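Local coordinates for microcompartments protein (Desulfitobacterium hafniense, PDB 3NWG) that probably helps build the protein shell of a bacterial microcompartment, as a tandem BMC-domain subunit resembling PduT, at residues L31-P36 / K41-I46; L7-S12 / F103-L108. All coordinates share one frame; numbering follows the deposited sequence.

Contact 1 (L31-P36 / K41-I46)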
loop_
_atom_site.group_PDB
_atom_site.type_symbol
_atom_site.label_atom_id
_atom_site.label_comp_id
_atom_site.label_asym_id
_atom_site.label_seq_id
_atom_site.Cartn_x
_atom_site.Cartn_y
_atom_site.Cartn_z
ATOM N N LEU A 31 22.216 -9.649 -1.351
ATOM C CA LEU A 31 21.451 -9.207 -0.190
ATOM C C LEU A 31 20.046 -9.805 -0.196
ATOM O O LEU A 31 19.304 -9.684 -1.178
ATOM C CB LEU A 31 21.364 -7.689 -0.160
ATOM C CG LEU A 31 20.666 -7.029 1.024
ATOM C CD1 LEU A 31 21.491 -7.152 2.316
ATOM C CD2 LEU A 31 20.418 -5.570 0.677
ATOM N N LEU A 32 19.697 -10.460 0.902
ATOM C CA LEU A 32 18.358 -10.997 1.100
ATOM C C LEU A 32 17.481 -9.992 1.835
ATOM O O LEU A 32 16.339 -9.737 1.446
ATOM C CB LEU A 32 18.425 -12.281 1.925
ATOM C CG LEU A 32 19.191 -13.445 1.329
ATOM C CD1 LEU A 32 19.438 -14.469 2.411
ATOM C CD2 LEU A 32 18.402 -14.031 0.189
ATOM N N GLU A 33 18.033 -9.442 2.913
ATOM C CA GLU A 33 17.291 -8.598 3.828
ATOM C C GLU A 33 18.254 -7.628 4.493
ATOM O O GLU A 33 19.339 -8.016 4.955
ATOM C CB GLU A 33 16.566 -9.457 4.890
ATOM C CG GLU A 33 15.446 -8.747 5.636
ATOM C CD GLU A 33 14.337 -8.289 4.703
ATOM O OE1 GLU A 33 14.350 -7.097 4.305
ATOM O OE2 GLU A 33 13.474 -9.132 4.345
ATOM N N ALA A 34 17.851 -6.363 4.500
ATOM C CA ALA A 34 18.514 -5.321 5.266
ATOM C C ALA A 34 17.419 -4.394 5.790
ATOM O O ALA A 34 16.803 -3.632 5.017
ATOM C CB ALA A 34 19.493 -4.562 4.400
ATOM N N LYS A 35 17.147 -4.471 7.090
ATOM C CA LYS A 35 16.005 -3.748 7.634
ATOM C C LYS A 35 16.053 -3.587 9.147
ATOM O O LYS A 35 16.646 -4.404 9.842
ATOM C CB LYS A 35 14.692 -4.420 7.202
ATOM C CG LYS A 35 14.435 -5.807 7.805
ATOM C CD LYS A 35 13.032 -6.266 7.478
ATOM C CE LYS A 35 12.551 -7.323 8.445
ATOM N NZ LYS A 35 11.055 -7.293 8.523
ATOM N N PRO A 36 15.433 -2.514 9.659
ATOM C CA PRO A 36 15.299 -2.363 11.095
ATOM C C PRO A 36 14.286 -3.367 11.605
ATOM O O PRO A 36 13.234 -3.522 11.000
ATOM C CB PRO A 36 14.749 -0.940 11.254
ATOM C CG PRO A 36 14.964 -0.270 9.944
ATOM C CD PRO A 36 14.892 -1.349 8.934
ATOM N N LYS A 41 17.234 -2.750 16.757
ATOM C CA LYS A 41 18.025 -3.603 15.871
ATOM C C LYS A 41 17.924 -3.288 14.393
ATOM O O LYS A 41 16.886 -2.853 13.904
ATOM C CB LYS A 41 17.625 -5.067 16.061
ATOM C CG LYS A 41 18.276 -5.766 17.236
ATOM C CD LYS A 41 17.376 -6.883 17.820
ATOM C CE LYS A 41 17.351 -8.159 16.973
ATOM N NZ LYS A 41 16.461 -9.204 17.569
ATOM N N TYR A 42 19.027 -3.527 13.700
ATOM C CA TYR A 42 19.059 -3.581 12.262
ATOM C C TYR A 42 19.654 -4.932 11.915
ATOM O O TYR A 42 20.624 -5.378 12.540
ATOM C CB TYR A 42 19.941 -2.477 11.718
ATOM C CG TYR A 42 19.748 -2.217 10.243
ATOM C CD1 TYR A 42 18.744 -1.364 9.801
ATOM C CD2 TYR A 42 20.575 -2.816 9.288
ATOM C CE1 TYR A 42 18.561 -1.114 8.459
ATOM C CE2 TYR A 42 20.402 -2.568 7.942
ATOM C CZ TYR A 42 19.387 -1.713 7.535
ATOM O OH TYR A 42 19.191 -1.447 6.199
ATOM N N ILE A 43 19.064 -5.600 10.936
ATOM C CA ILE A 43 19.541 -6.914 10.566
ATOM C C ILE A 43 19.956 -6.941 9.109
ATOM O O ILE A 43 19.354 -6.268 8.263
ATOM C CB ILE A 43 18.505 -8.050 10.883
ATOM C CG1 ILE A 43 17.355 -8.092 9.867
ATOM C CG2 ILE A 43 17.981 -7.957 12.308
ATOM C CD1 ILE A 43 17.409 -9.317 8.959
ATOM N N VAL A 44 21.006 -7.706 8.831
ATOM C CA VAL A 44 21.426 -7.930 7.459
ATOM C C VAL A 44 21.536 -9.414 7.225
ATOM O O VAL A 44 22.157 -10.143 8.003
ATOM C CB VAL A 44 22.765 -7.212 7.110
ATOM C CG1 VAL A 44 23.118 -7.389 5.649
ATOM C CG2 VAL A 44 22.681 -5.725 7.450
ATOM N N LEU A 45 20.891 -9.844 6.152
ATOM C CA LEU A 45 20.948 -11.223 5.695
ATOM C C LEU A 45 21.454 -11.237 4.269
ATOM O O LEU A 45 20.977 -10.487 3.411
ATOM C CB LEU A 45 19.571 -11.883 5.737
ATOM C CG LEU A 45 18.975 -12.270 7.083
ATOM C CD1 LEU A 45 17.505 -12.578 6.906
ATOM C CD2 LEU A 45 19.691 -13.478 7.664
ATOM N N ILE A 46 22.406 -12.123 4.022
ATOM C CA ILE A 46 23.034 -12.258 2.717
ATOM C C ILE A 46 23.244 -13.732 2.395
ATOM O O ILE A 46 23.212 -14.592 3.286
ATOM C CB ILE A 46 24.387 -11.546 2.699
ATOM C CG1 ILE A 46 25.145 -11.890 3.986
ATOM C CG2 ILE A 46 24.178 -10.037 2.617
ATOM C CD1 ILE A 46 26.602 -12.122 3.818
#

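Contact 2 (L7-S12 / F103-L108)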
loop_
_atom_site.group_PDB
_atom_site.type_symbol
_atom_site.label_atom_id
_atom_site.label_comp_id
_atom_site.label_asym_id
_atom_site.label_seq_id
_atom_site.Cartn_x
_atom_site.Cartn_y
_atom_site.Cartn_z
ATOM N N LEU A 7 24.204 -13.739 8.643
ATOM C CA LEU A 7 23.389 -12.754 9.330
ATOM C C LEU A 7 24.220 -11.904 10.258
ATOM O O LEU A 7 24.982 -12.416 11.076
ATOM C CB LEU A 7 22.309 -13.447 10.178
ATOM C CG LEU A 7 21.677 -12.576 11.265
ATOM C CD1 LEU A 7 20.510 -11.775 10.697
ATOM C CD2 LEU A 7 21.248 -13.387 12.457
ATOM N N VAL A 8 24.050 -10.596 10.155
ATOM C CA VAL A 8 24.603 -9.708 11.149
ATOM C C VAL A 8 23.453 -8.905 11.749
ATOM O O VAL A 8 22.624 -8.346 11.018
ATOM C CB VAL A 8 25.748 -8.823 10.573
ATOM C CG1 VAL A 8 26.183 -7.770 11.568
ATOM C CG2 VAL A 8 26.954 -9.670 10.220
ATOM N N GLU A 9 23.383 -8.904 13.084
ATOM C CA GLU A 9 22.463 -8.037 13.817
ATOM C C GLU A 9 23.210 -6.907 14.534
ATOM O O GLU A 9 24.178 -7.149 15.252
ATOM C CB GLU A 9 21.630 -8.842 14.807
ATOM C CG GLU A 9 20.403 -9.527 14.192
ATOM C CD GLU A 9 19.682 -10.447 15.179
ATOM O OE1 GLU A 9 19.366 -11.602 14.807
ATOM O OE2 GLU A 9 19.456 -10.022 16.334
ATOM N N VAL A 10 22.743 -5.677 14.323
ATOM C CA VAL A 10 23.431 -4.471 14.773
ATOM C C VAL A 10 22.489 -3.606 15.598
ATOM O O VAL A 10 21.298 -3.527 15.318
ATOM C CB VAL A 10 23.943 -3.617 13.575
ATOM C CG1 VAL A 10 24.745 -2.435 14.053
ATOM C CG2 VAL A 10 24.798 -4.450 12.624
ATOM N N ASN A 11 23.037 -2.955 16.611
ATOM C CA ASN A 11 22.319 -2.059 17.495
ATOM C C ASN A 11 21.783 -0.744 16.897
ATOM O O ASN A 11 20.857 -0.163 17.441
ATOM C CB ASN A 11 23.258 -1.709 18.632
ATOM C CG ASN A 11 22.542 -1.542 19.935
ATOM O OD1 ASN A 11 21.374 -1.950 20.092
ATOM N ND2 ASN A 11 23.234 -0.938 20.903
ATOM N N SER A 12 22.380 -0.245 15.822
ATOM C CA SER A 12 21.933 0.993 15.182
ATOM C C SER A 12 21.498 0.779 13.761
ATOM O O SER A 12 22.113 0.005 13.023
ATOM C CB SER A 12 23.075 1.992 15.072
ATOM O OG SER A 12 23.521 2.360 16.332
ATOM N N PHE A 103 12.668 -17.308 19.163
ATOM C CA PHE A 103 13.040 -16.032 19.760
ATOM C C PHE A 103 14.159 -15.273 19.019
ATOM O O PHE A 103 14.369 -14.082 19.260
ATOM C CB PHE A 103 13.446 -16.249 21.233
ATOM C CG PHE A 103 12.276 -16.437 22.177
ATOM C CD1 PHE A 103 11.377 -15.391 22.420
ATOM C CD2 PHE A 103 12.090 -17.648 22.841
ATOM C CE1 PHE A 103 10.301 -15.550 23.291
ATOM C CE2 PHE A 103 10.998 -17.832 23.732
ATOM C CZ PHE A 103 10.105 -16.773 23.953
ATOM N N SER A 104 14.875 -15.962 18.126
ATOM C CA SER A 104 15.993 -15.359 17.393
ATOM C C SER A 104 15.956 -15.734 15.915
ATOM O O SER A 104 15.490 -16.820 15.552
ATOM C CB SER A 104 17.323 -15.802 17.998
ATOM O OG SER A 104 17.828 -16.962 17.346
ATOM N N ILE A 105 16.480 -14.844 15.074
ATOM C CA ILE A 105 16.511 -15.071 13.635
ATOM C C ILE A 105 17.441 -16.231 13.278
ATOM O O ILE A 105 17.160 -17.004 12.345
ATOM C CB ILE A 105 16.920 -13.790 12.880
ATOM C CG1 ILE A 105 15.832 -12.717 13.025
ATOM C CG2 ILE A 105 17.213 -14.088 11.404
ATOM C CD1 ILE A 105 16.241 -11.311 12.605
ATOM N N ALA A 106 18.540 -16.366 14.018
ATOM C CA ALA A 106 19.471 -17.463 13.778
ATOM C C ALA A 106 18.786 -18.817 14.000
ATOM O O ALA A 106 18.786 -19.679 13.118
ATOM C CB ALA A 106 20.707 -17.330 14.657
ATOM N N SER A 107 18.190 -18.997 15.175
ATOM C CA SER A 107 17.476 -20.230 15.459
ATOM C C SER A 107 16.371 -20.459 14.438
ATOM O O SER A 107 16.154 -21.590 14.013
ATOM C CB SER A 107 16.924 -20.240 16.871
ATOM O OG SER A 107 16.235 -19.036 17.114
ATOM N N LEU A 108 15.694 -19.407 13.999
ATOM C CA LEU A 108 14.717 -19.631 12.940
ATOM C C LEU A 108 15.356 -20.179 11.656
ATOM O O LEU A 108 14.852 -21.144 11.083
ATOM C CB LEU A 108 13.868 -18.402 12.623
ATOM C CG LEU A 108 12.737 -18.933 11.734
ATOM C CD1 LEU A 108 11.591 -19.504 12.577
ATOM C CD2 LEU A 108 12.268 -17.941 10.707
HETATM O O HOH W 1 19.764 -14.245 15.701
HETATM O O HOH W 2 17.526 -12.376 16.754
#

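Contact 1 (L31-P36 / K41-I46)
Y42 lays one face of its ring against the backbone of the neighbouring strand: K35 C stands 3.5 Å above the Y42 ring plane, displaced toward the rim, while P36 N and A34 C approach obliquely. With CG anti to the backbone N (chi1 -164°), the ring leans across the strand pair. P36 lies alongside it, pointing the same way, and P36 CD meets Y42 CE1 at 3.7 Å; at the far end the methyl of A34 rests by the phenol oxygen. I17 of helix 13-26 also touches Y42. On this same face of the sheet, L31 CD1 meets V44 CG1 at 3.7 Å, the two side chains crossing at about a right angle. The other face carries E33, K35, I43 and L45, and there I43 CD1 reaches E33 CG at 3.9 Å. K35 NZ is hydrogen-bonded to the carbonyl of I128 in the second half of the chain. The strands themselves run antiparallel, their axes at 177°. I43 and K35 exchange two backbone hydrogen bonds, and L45 N donates almost straight to E33 O (2.7 Å, 172° at the hydrogen). The carbonyl of the same L45 makes a classic beta bulge: L32 N (2.8 Å) and E33 N (3.2 Å) both reach L45 O, from the same face of its carbonyl plane. Replacing Y42 with an alanine would probably open a gap over K35 C and beside P36 CD, and leave I17 of helix 13-26 without the ring it packs on. The chemistry is thus that of a hairpin whose backbone hydrogen bonds fix the register, with the bulge absorbing one extra residue, and whose apolar groups on the Y42 face join it to helix 13-26.

Contact 2 (L7-S12 / F103-L108)
L7 opens the contact from strand 4-10, meeting I105 at the start of helix 105-117. Its CG is anti to the backbone N (chi1 162°), which sets the two methyls against the helix start: L7 CD1 touches I105 CG2 at 4.1 Å, with the two side chains crossing at about a right angle, and L7 CD2 comes within 4.3 Å of A106 N. Two residues on, E9 points to the same helix end, its chain extended beyond CG. E9 OE1 lies against the I105 side chain, 3.8 Å from I105 CB, and it also takes two water hydrogen bonds. Two waters each donate to E9 OE1 at 2.8 Å; one accepts from A106 N at 3.0 Å and the other from I105 N at 3.2 Å. The carboxylate is therefore tied to the first two N-H groups of the helix without touching them, and the positive end of the helix dipole would probably favour its charge. K41 NZ adds a long, weak ion pair to OE2. Beyond E9 the segment meets a neighbour: N11 O has a weak hydrogen bond to K135 NZ of the second subunit, and S12 packs on E101 of that chain. On the helix side, S104 occupies the N-cap and its carbonyl accepts from L108 N, closing the first turn, while T102 OG1 hydrogen-bonds the same carbonyl. I105 also reaches I43, and A106 rests on D70 and F72, so the helix end lies over three adjacent strands of the first sheet. A helix of one BMC domain docked on the sheet of the other, inside a single chain, is consistent with the tandem-BMC architecture, in which the joint between domains stands in for a subunit boundary of single-domain BMC hexamers.

How the contacts relate
Strand 4-10 comes first along the chain and supplies one half of contact 2; its partner, helix 105-117, arrives only some ninety residues later. Inside that long loop the chain passes through helix 13-26 and then strands 29-36 and 42-48, whose short connecting loop is closed by contact 1, so the hairpin is nested within contact 2 and the two do not cross. They meet in the first sheet, where strand 42-48 lies between 29-36 and 4-10: V10 N and V44 N probably donate to Y42 O and V8 O. Contact 1 thus joins the strand outermost within this chain to the sheet, whereas contact 2 ties that sheet to the second BMC domain.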